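Local coordinates for protein transcriptional regulator, PadR family (Bacillus cereus, PDB 4ESB) that probably regulates transcription by binding DNA as a dimer through a winged helix-turn-helix domain of the PadR family, at residues A[12-15]-A[16-20]; A[26-29]-A[30-34]; A[96-99]-A[100-104]. All coordinates share one frame; numbering follows the deposited sequence.

Contact 1. Residues A[12-15]-A[16-20]; sequences GCIL and YIISQ
Ile14 and Ile18 lie alongside each other one turn apart on helix 10-20 and meet where Ile14 CG2 approaches Ile18 CD1 at 3.9 Å. The two residues use different branches for this. With chi1 of Ile14 at -79°, its CG2 is anti to the backbone N and faces along the helix, while Ile18 offers the far end of its longer branch. That branch folds back beside its own backbone N, which brings Ile18 CG1 to 3.2 Å from Ile14 O, the oxygen that also accepts Ile18 N at 3.0 Å. Ile17 repeats the pattern on the next flank, its CG1 and CD1 both resting 3.4 Å from Cys13 O. Tyr16 swings out differently: its CG is anti to the backbone N (chi1 178°), and one face of the ring is covered near its rim by Gln20 CG. Near the helix end, Ser19 N bonds to Leu15 O at 2.8 Å, while Ser19 OG turns back to donate to Tyr16 O at 2.7 Å. Ile14 and Ile17 pack on helix 25-34, whereas Leu15 and Tyr16 press on Leu84 of helix 78-101. From the second subunit, Leu101 packs on Cys13 and Ile17, and Leu102 on Tyr16. Apart from the Ser19 hydroxyl, the side-chain groups that make these contacts are apolar. The carbonyls of the buried residues Gly12 to Leu15 each accept a main-chain hydrogen bond, while the hydrocarbon side chains leave the helix on several flanks, consistent with a central core helix that also meets the dimer partner.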
ATOM      1  N   GLY A  12      -4.822   8.986   2.112  1.00 35.79           N
ATOM      2  CA  GLY A  12      -3.707   9.625   2.788  1.00 38.90           C
ATOM      3  C   GLY A  12      -3.084  10.747   1.980  1.00 40.75           C
ATOM      4  O   GLY A  12      -2.688  11.774   2.528  1.00 42.33           O
ATOM      5  N   CYS A  13      -2.997  10.554   0.669  1.00 44.28           N
ATOM      6  CA  CYS A  13      -2.404  11.559  -0.207  1.00 36.13           C
ATOM      7  C   CYS A  13      -3.350  12.742  -0.374  1.00 33.21           C
ATOM      8  O   CYS A  13      -2.918  13.878  -0.546  1.00 34.87           O
ATOM      9  CB  CYS A  13      -2.064  10.951  -1.566  1.00 38.56           C
ATOM     10  SG  CYS A  13      -0.696   9.768  -1.502  1.00 41.95           S
ATOM     11  N   ILE A  14      -4.646  12.461  -0.325  1.00 31.06           N
ATOM     12  CA  ILE A  14      -5.657  13.507  -0.334  1.00 33.36           C
ATOM     13  C   ILE A  14      -5.564  14.355   0.937  1.00 44.55           C
ATOM     14  O   ILE A  14      -5.653  15.581   0.878  1.00 46.81           O
ATOM     15  CB  ILE A  14      -7.075  12.918  -0.473  1.00 35.46           C
ATOM     16  CG1 ILE A  14      -7.340  12.563  -1.936  1.00 34.18           C
ATOM     17  CG2 ILE A  14      -8.127  13.902   0.031  1.00 32.63           C
ATOM     18  CD1 ILE A  14      -8.687  11.925  -2.191  1.00 37.19           C
ATOM     19  N   LEU A  15      -5.381  13.705   2.083  1.00 41.77           N
ATOM     20  CA  LEU A  15      -5.220  14.433   3.336  1.00 38.34           C
ATOM     21  C   LEU A  15      -3.954  15.278   3.300  1.00 41.68           C
ATOM     22  O   LEU A  15      -3.957  16.423   3.754  1.00 38.30           O
ATOM     23  CB  LEU A  15      -5.168  13.480   4.533  1.00 40.91           C
ATOM     24  CG  LEU A  15      -6.468  12.775   4.928  1.00 45.48           C
ATOM     25  CD1 LEU A  15      -6.200  11.770   6.036  1.00 37.01           C
ATOM     26  CD2 LEU A  15      -7.523  13.779   5.365  1.00 40.78           C
ATOM     27  N   TYR A  16      -2.874  14.719   2.760  1.00 36.61           N
ATOM     28  CA  TYR A  16      -1.623  15.461   2.670  1.00 33.36           C
ATOM     29  C   TYR A  16      -1.817  16.739   1.871  1.00 36.77           C
ATOM     30  O   TYR A  16      -1.444  17.824   2.310  1.00 47.81           O
ATOM     31  CB  TYR A  16      -0.520  14.632   2.015  1.00 31.03           C
ATOM     32  CG  TYR A  16       0.759  15.419   1.868  1.00 41.29           C
ATOM     33  CD1 TYR A  16       1.577  15.656   2.965  1.00 46.82           C
ATOM     34  CD2 TYR A  16       1.136  15.950   0.642  1.00 46.88           C
ATOM     35  CE1 TYR A  16       2.742  16.387   2.842  1.00 49.13           C
ATOM     36  CE2 TYR A  16       2.300  16.683   0.509  1.00 42.54           C
ATOM     37  CZ  TYR A  16       3.098  16.898   1.613  1.00 57.73           C
ATOM     38  OH  TYR A  16       4.256  17.627   1.486  1.00 73.91           O
ATOM     39  N   ILE A  17      -2.404  16.595   0.689  1.00 47.22           N
ATOM     40  CA  ILE A  17      -2.594  17.718  -0.218  1.00 38.05           C
ATOM     41  C   ILE A  17      -3.473  18.789   0.414  1.00 35.97           C
ATOM     42  O   ILE A  17      -3.128  19.971   0.397  1.00 39.03           O
ATOM     43  CB  ILE A  17      -3.204  17.252  -1.554  1.00 38.74           C
ATOM     44  CG1 ILE A  17      -2.128  16.568  -2.402  1.00 34.17           C
ATOM     45  CG2 ILE A  17      -3.798  18.429  -2.315  1.00 35.04           C
ATOM     46  CD1 ILE A  17      -2.676  15.651  -3.472  1.00 48.03           C
ATOM     47  N   ILE A  18      -4.605  18.375   0.976  1.00 39.29           N
ATOM     48  CA  ILE A  18      -5.524  19.311   1.615  1.00 40.64           C
ATOM     49  C   ILE A  18      -4.889  19.973   2.835  1.00 39.50           C
ATOM     50  O   ILE A  18      -5.182  21.130   3.139  1.00 39.64           O
ATOM     51  CB  ILE A  18      -6.838  18.621   2.032  1.00 36.52           C
ATOM     52  CG1 ILE A  18      -7.586  18.117   0.792  1.00 33.64           C
ATOM     53  CG2 ILE A  18      -7.714  19.583   2.821  1.00 28.61           C
ATOM     54  CD1 ILE A  18      -8.966  17.558   1.079  1.00 35.26           C
ATOM     55  N   SER A  19      -4.019  19.245   3.531  1.00 39.53           N
ATOM     56  CA  SER A  19      -3.362  19.785   4.719  1.00 37.03           C
ATOM     57  C   SER A  19      -2.427  20.927   4.340  1.00 43.48           C
ATOM     58  O   SER A  19      -2.150  21.813   5.150  1.00 49.01           O
ATOM     59  CB  SER A  19      -2.594  18.691   5.476  1.00 41.46           C
ATOM     60  OG  SER A  19      -1.300  18.458   4.942  1.00 42.08           O
ATOM     61  N   GLN A  20      -1.957  20.907   3.098  1.00 47.27           N
ATOM     62  CA  GLN A  20      -0.972  21.877   2.637  1.00 35.95           C
ATOM     63  C   GLN A  20      -1.618  23.072   1.949  1.00 35.62           C
ATOM     64  O   GLN A  20      -1.034  24.155   1.906  1.00 37.36           O
ATOM     65  CB  GLN A  20       0.034  21.208   1.699  1.00 37.75           C
ATOM     66  CG  GLN A  20       0.948  20.208   2.391  1.00 46.51           C
ATOM     67  CD  GLN A  20       1.798  20.851   3.474  1.00 67.25           C
ATOM     68  OE1 GLN A  20       2.424  21.888   3.252  1.00 66.77           O
ATOM     69  NE2 GLN A  20       1.820  20.238   4.655  1.00 57.74           N
TER

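Contact 2. Residues A[26-29]-A[30-34]; sequences YELS and TKLNK
Tyr26 to Asn33 follow a regular alpha-helical path, in which Thr30 N, Lys31 N, Leu32 N and Asn33 N each bond to the carbonyl oxygen four residues earlier. Tyr26 O carries an extra load: Thr30 N and Thr30 OG1, each 3.0 Å from it, arrive from opposite faces of the carbonyl plane. Ser29 OG adds a weak bond to the same oxygen. With chi1 of Thr30 at -68°, the hydroxyl lies beside its own backbone N, where it can bend back to the preceding turn. There it also sits over one face of the Tyr26 ring, offset toward the rim, with Thr30 OG1 3.5 Å from Tyr26 CZ. On another flank Glu27 OE1 and Lys31 NZ, 4.5 Å apart, are too distant for a salt bridge. Glu27 OE2 instead accepts from Tyr24 N, and Lys31 NZ makes a long, weak ion pair with Glu21. The buried flank is apolar, Leu28 CG lying 4.3 Å from Leu32 CD1. Leu28 and Leu32 face helix 10-20, and Leu28 also packs on Ile45 and Leu49 of helix 42-54. Helix 25-34 packed on helix 42-54 matches the helix-turn-helix of the winged PadR fold, with helix 42-54 probably the recognition helix.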
ATOM      1  N   TYR A  26     -12.201  20.227  -8.211  1.00 38.29           N
ATOM      2  CA  TYR A  26     -11.514  20.122  -9.492  1.00 42.13           C
ATOM      3  C   TYR A  26     -10.019  20.375  -9.326  1.00 36.01           C
ATOM      4  O   TYR A  26      -9.186  19.712  -9.949  1.00 37.31           O
ATOM      5  CB  TYR A  26     -12.104  21.117 -10.491  1.00 43.17           C
ATOM      6  CG  TYR A  26     -11.302  21.235 -11.764  1.00 37.53           C
ATOM      7  CD1 TYR A  26     -11.251  20.187 -12.672  1.00 39.32           C
ATOM      8  CD2 TYR A  26     -10.596  22.395 -12.057  1.00 41.91           C
ATOM      9  CE1 TYR A  26     -10.517  20.289 -13.835  1.00 46.03           C
ATOM     10  CE2 TYR A  26      -9.861  22.506 -13.217  1.00 37.65           C
ATOM     11  CZ  TYR A  26      -9.824  21.449 -14.102  1.00 41.80           C
ATOM     12  OH  TYR A  26      -9.094  21.554 -15.262  1.00 41.23           O
ATOM     13  N   GLU A  27      -9.696  21.345  -8.481  1.00 37.04           N
ATOM     14  CA  GLU A  27      -8.314  21.675  -8.161  1.00 35.25           C
ATOM     15  C   GLU A  27      -7.609  20.466  -7.548  1.00 37.15           C
ATOM     16  O   GLU A  27      -6.452  20.179  -7.861  1.00 32.83           O
ATOM     17  CB  GLU A  27      -8.293  22.852  -7.185  1.00 31.69           C
ATOM     18  CG  GLU A  27      -6.928  23.449  -6.912  1.00 52.87           C
ATOM     19  CD  GLU A  27      -6.997  24.575  -5.896  1.00 56.03           C
ATOM     20  OE1 GLU A  27      -5.945  25.176  -5.592  1.00 79.92           O
ATOM     21  OE2 GLU A  27      -8.108  24.856  -5.401  1.00 50.72           O
ATOM     22  N   LEU A  28      -8.321  19.751  -6.684  1.00 34.85           N
ATOM     23  CA  LEU A  28      -7.771  18.580  -6.009  1.00 32.18           C
ATOM     24  C   LEU A  28      -7.408  17.473  -6.995  1.00 36.23           C
ATOM     25  O   LEU A  28      -6.278  16.985  -7.006  1.00 41.89           O
ATOM     26  CB  LEU A  28      -8.769  18.043  -4.980  1.00 32.64           C
ATOM     27  CG  LEU A  28      -8.388  16.731  -4.291  1.00 36.25           C
ATOM     28  CD1 LEU A  28      -7.062  16.866  -3.556  1.00 39.57           C
ATOM     29  CD2 LEU A  28      -9.487  16.285  -3.337  1.00 38.00           C
ATOM     30  N   SER A  29      -8.369  17.081  -7.825  1.00 40.81           N
ATOM     31  CA  SER A  29      -8.167  15.975  -8.756  1.00 45.07           C
ATOM     32  C   SER A  29      -7.129  16.314  -9.822  1.00 40.68           C
ATOM     33  O   SER A  29      -6.427  15.430 -10.316  1.00 40.66           O
ATOM     34  CB  SER A  29      -9.484  15.593  -9.424  1.00 41.14           C
ATOM     35  OG  SER A  29      -9.805  16.502 -10.452  1.00 65.43           O
ATOM     36  N   THR A  30      -7.036  17.589 -10.182  1.00 31.95           N
ATOM     37  CA  THR A  30      -6.008  18.024 -11.122  1.00 43.68           C
ATOM     38  C   THR A  30      -4.632  17.780 -10.516  1.00 46.02           C
ATOM     39  O   THR A  30      -3.751  17.216 -11.165  1.00 45.91           O
ATOM     40  CB  THR A  30      -6.138  19.517 -11.491  1.00 43.20           C
ATOM     41  OG1 THR A  30      -7.333  19.727 -12.252  1.00 49.56           O
ATOM     42  CG2 THR A  30      -4.938  19.968 -12.318  1.00 43.18           C
ATOM     43  N   LYS A  31      -4.452  18.199  -9.265  1.00 43.77           N
ATOM     44  CA  LYS A  31      -3.188  17.981  -8.570  1.00 45.81           C
ATOM     45  C   LYS A  31      -2.888  16.488  -8.456  1.00 42.87           C
ATOM     46  O   LYS A  31      -1.753  16.062  -8.658  1.00 46.43           O
ATOM     47  CB  LYS A  31      -3.204  18.620  -7.179  1.00 40.61           C
ATOM     48  CG  LYS A  31      -3.138  20.142  -7.183  1.00 39.94           C
ATOM     49  CD  LYS A  31      -2.734  20.668  -5.814  1.00 55.61           C
ATOM     50  CE  LYS A  31      -3.009  22.157  -5.661  1.00 49.14           C
ATOM     51  NZ  LYS A  31      -2.128  23.003  -6.512  1.00 58.04           N
ATOM     52  N   LEU A  32      -3.909  15.695  -8.141  1.00 41.31           N
ATOM     53  CA  LEU A  32      -3.737  14.250  -8.035  1.00 39.19           C
ATOM     54  C   LEU A  32      -3.267  13.680  -9.365  1.00 44.85           C
ATOM     55  O   LEU A  32      -2.340  12.872  -9.400  1.00 45.24           O
ATOM     56  CB  LEU A  32      -5.039  13.569  -7.593  1.00 41.76           C
ATOM     57  CG  LEU A  32      -5.454  13.730  -6.125  1.00 41.85           C
ATOM     58  CD1 LEU A  32      -6.812  13.092  -5.882  1.00 44.73           C
ATOM     59  CD2 LEU A  32      -4.418  13.124  -5.189  1.00 32.08           C
ATOM     60  N   ASN A  33      -3.901  14.104 -10.458  1.00 46.55           N
ATOM     61  CA  ASN A  33      -3.496  13.672 -11.795  1.00 50.31           C
ATOM     62  C   ASN A  33      -2.035  13.994 -12.081  1.00 44.79           C
ATOM     63  O   ASN A  33      -1.283  13.141 -12.551  1.00 52.66           O
ATOM     64  CB  ASN A  33      -4.363  14.334 -12.868  1.00 49.28           C
ATOM     65  CG  ASN A  33      -5.776  13.795 -12.894  1.00 46.96           C
ATOM     66  OD1 ASN A  33      -6.040  12.679 -12.445  1.00 51.09           O
ATOM     67  ND2 ASN A  33      -6.695  14.585 -13.432  1.00 47.71           N
ATOM     68  N   LYS A  34      -1.637  15.230 -11.794  1.00 40.72           N
ATOM     69  CA  LYS A  34      -0.315  15.711 -12.180  1.00 62.02           C
ATOM     70  C   LYS A  34       0.784  15.221 -11.236  1.00 68.67           C
ATOM     71  O   LYS A  34       1.969  15.422 -11.501  1.00 72.86           O
ATOM     72  CB  LYS A  34      -0.305  17.241 -12.270  1.00 63.45           C
ATOM     73  CG  LYS A  34       1.004  17.810 -12.790  1.00 99.55           C
ATOM     74  CD  LYS A  34       0.898  19.288 -13.096  1.00113.57           C
ATOM     75  CE  LYS A  34       2.222  19.821 -13.606  1.00127.75           C
ATOM     76  NZ  LYS A  34       2.172  21.273 -13.908  1.00113.64           N
TER

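Contact 3. Residues A[96-99]-A[100-104]; sequences TTVN and NLLQG
The amide of Asn100 turns one face to Thr96, whose backbone oxygen and methyl both lie on that side. Thr96 O sits over the middle of the group, 3.2 Å from Asn100 CG, while Thr96 CG2 is nearer the nitrogen end, 3.6 Å from Asn100 ND2. The angle is too poor for that amide to bond to Thr96 O, which instead accepts Asn100 N at 3.0 Å. A turn later the amide of Gln103 likewise lays a face against a carbonyl oxygen, Asn99 O lying 3.0 Å from Gln103 CD, again without a hydrogen bond from the side-chain nitrogen. The third amide, that of Asn99, is turned to the second subunit: OD1 accepts from Trp91 NE1 there, and ND2 bonds weakly to Ser95 OG of the second subunit. Around the helix, Val98 and Leu102 run abreast down the flank, with Val98 CG1 3.8 Å from Leu102 CD1. CG1 is the branch anti to the backbone N (chi1 170°), which carries it along the helix to Leu102. Leu102 N still bonds to Val98 O at 3.0 Å, although Leu102 is the first residue to leave helical geometry. Val98 packs on Trp91 and Thr97 on Phe37, both of the second subunit. The end of helix 78-101 therefore meets its partner through apolar packing accompanied by a directional hydrogen bond, the one that Asn99 accepts.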
ATOM      1  N   THR A  96       9.974   1.643   3.227  1.00 53.34           N
ATOM      2  CA  THR A  96      11.331   1.202   3.532  1.00 58.00           C
ATOM      3  C   THR A  96      11.430  -0.320   3.507  1.00 50.97           C
ATOM      4  O   THR A  96      12.357  -0.884   2.927  1.00 50.04           O
ATOM      5  CB  THR A  96      11.774   1.713   4.916  1.00 60.12           C
ATOM      6  OG1 THR A  96      12.039   3.120   4.845  1.00 63.70           O
ATOM      7  CG2 THR A  96      13.028   0.989   5.395  1.00 56.36           C
ATOM      8  N   THR A  97      10.464  -0.977   4.141  1.00 47.01           N
ATOM      9  CA  THR A  97      10.458  -2.433   4.250  1.00 53.26           C
ATOM     10  C   THR A  97      10.375  -3.112   2.882  1.00 56.19           C
ATOM     11  O   THR A  97      11.178  -3.989   2.566  1.00 54.06           O
ATOM     12  CB  THR A  97       9.284  -2.909   5.130  1.00 50.87           C
ATOM     13  OG1 THR A  97       9.463  -2.431   6.469  1.00 51.57           O
ATOM     14  CG2 THR A  97       9.194  -4.425   5.149  1.00 46.91           C
ATOM     15  N   VAL A  98       9.400  -2.707   2.075  1.00 51.00           N
ATOM     16  CA  VAL A  98       9.198  -3.313   0.762  1.00 49.90           C
ATOM     17  C   VAL A  98      10.333  -2.974  -0.210  1.00 56.82           C
ATOM     18  O   VAL A  98      10.814  -3.841  -0.939  1.00 51.75           O
ATOM     19  CB  VAL A  98       7.849  -2.879   0.144  1.00 47.22           C
ATOM     20  CG1 VAL A  98       7.757  -3.317  -1.315  1.00 54.44           C
ATOM     21  CG2 VAL A  98       6.690  -3.451   0.943  1.00 46.69           C
ATOM     22  N   ASN A  99      10.757  -1.715  -0.219  1.00 53.59           N
ATOM     23  CA  ASN A  99      11.805  -1.278  -1.139  1.00 48.76           C
ATOM     24  C   ASN A  99      13.154  -1.936  -0.868  1.00 56.54           C
ATOM     25  O   ASN A  99      13.891  -2.244  -1.801  1.00 65.53           O
ATOM     26  CB  ASN A  99      11.954   0.246  -1.115  1.00 54.61           C
ATOM     27  CG  ASN A  99      10.951   0.943  -2.013  1.00 60.21           C
ATOM     28  OD1 ASN A  99      10.515   0.386  -3.021  1.00 59.94           O
ATOM     29  ND2 ASN A  99      10.585   2.168  -1.657  1.00 61.75           N
ATOM     30  N   ASN A 100      13.487  -2.143   0.402  1.00 57.77           N
ATOM     31  CA  ASN A 100      14.724  -2.837   0.744  1.00 53.70           C
ATOM     32  C   ASN A 100      14.667  -4.294   0.305  1.00 58.23           C
ATOM     33  O   ASN A 100      15.651  -4.846  -0.189  1.00 68.60           O
ATOM     34  CB  ASN A 100      15.001  -2.766   2.246  1.00 61.84           C
ATOM     35  CG  ASN A 100      15.473  -1.395   2.691  1.00 66.22           C
ATOM     36  OD1 ASN A 100      15.804  -0.540   1.868  1.00 56.82           O
ATOM     37  ND2 ASN A 100      15.520  -1.185   4.002  1.00 61.14           N
ATOM     38  N   LEU A 101      13.503  -4.911   0.483  1.00 47.95           N
ATOM     39  CA  LEU A 101      13.322  -6.317   0.147  1.00 54.12           C
ATOM     40  C   LEU A 101      13.477  -6.579  -1.350  1.00 56.74           C
ATOM     41  O   LEU A 101      14.194  -7.492  -1.756  1.00 57.41           O
ATOM     42  CB  LEU A 101      11.943  -6.799   0.601  1.00 41.41           C
ATOM     43  CG  LEU A 101      11.665  -8.276   0.314  1.00 51.12           C
ATOM     44  CD1 LEU A 101      12.676  -9.154   1.034  1.00 50.18           C
ATOM     45  CD2 LEU A 101      10.246  -8.646   0.714  1.00 48.74           C
ATOM     46  N   LEU A 102      12.803  -5.774  -2.164  1.00 54.28           N
ATOM     47  CA  LEU A 102      12.754  -6.002  -3.606  1.00 64.22           C
ATOM     48  C   LEU A 102      14.066  -5.688  -4.327  1.00 69.56           C
ATOM     49  O   LEU A 102      14.091  -5.576  -5.554  1.00 74.71           O
ATOM     50  CB  LEU A 102      11.621  -5.180  -4.229  1.00 55.05           C
ATOM     51  CG  LEU A 102      10.204  -5.556  -3.791  1.00 67.10           C
ATOM     52  CD1 LEU A 102       9.167  -4.711  -4.518  1.00 68.06           C
ATOM     53  CD2 LEU A 102       9.945  -7.036  -4.026  1.00 51.73           C
ATOM     54  N   GLN A 103      15.152  -5.552  -3.573  1.00 83.55           N
ATOM     55  CA  GLN A 103      16.454  -5.270  -4.162  1.00 91.15           C
ATOM     56  C   GLN A 103      17.524  -6.155  -3.530  1.00108.93           C
ATOM     57  O   GLN A 103      18.648  -5.712  -3.290  1.00114.45           O
ATOM     58  CB  GLN A 103      16.794  -3.791  -3.968  1.00 79.37           C
ATOM     59  CG  GLN A 103      15.604  -2.867  -4.211  1.00 79.72           C
ATOM     60  CD  GLN A 103      15.912  -1.408  -3.925  1.00105.63           C
ATOM     61  OE1 GLN A 103      16.931  -1.084  -3.314  1.00105.60           O
ATOM     62  NE2 GLN A 103      15.025  -0.519  -4.365  1.00 86.39           N
ATOM     63  N   GLY A 104      17.167  -7.409  -3.263  1.00104.36           N
ATOM     64  CA  GLY A 104      18.076  -8.350  -2.633  1.00112.84           C
ATOM     65  C   GLY A 104      18.949  -9.100  -3.621  1.00132.67           C
ATOM     66  O   GLY A 104      20.170  -9.127  -3.473  1.00130.68           O
TER

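Along the chain the three contacts come in series, on helices 10-20, 25-34 and 78-101. Contacts 1 and 2 touch directly, their centres 12 Å apart: Ile17 CD1 meets Leu32 CD2 at 3.5 Å, and Ile17 CG2 meets Leu28 CD1 at 3.8 Å, tying the two helices into the core of the winged helix-turn-helix domain. Contact 3 stands apart at the far end of the long C-terminal helix, its centre 26 Å from that of contact 1 and 30 Å from that of contact 2. Yet contacts 1 and 3 belong to one interface, since Leu101 and Leu102 of each chain pack on the partner's 12-20 region. The dimer thereby links each C-terminal helix to the other chain's probable DNA-binding domain.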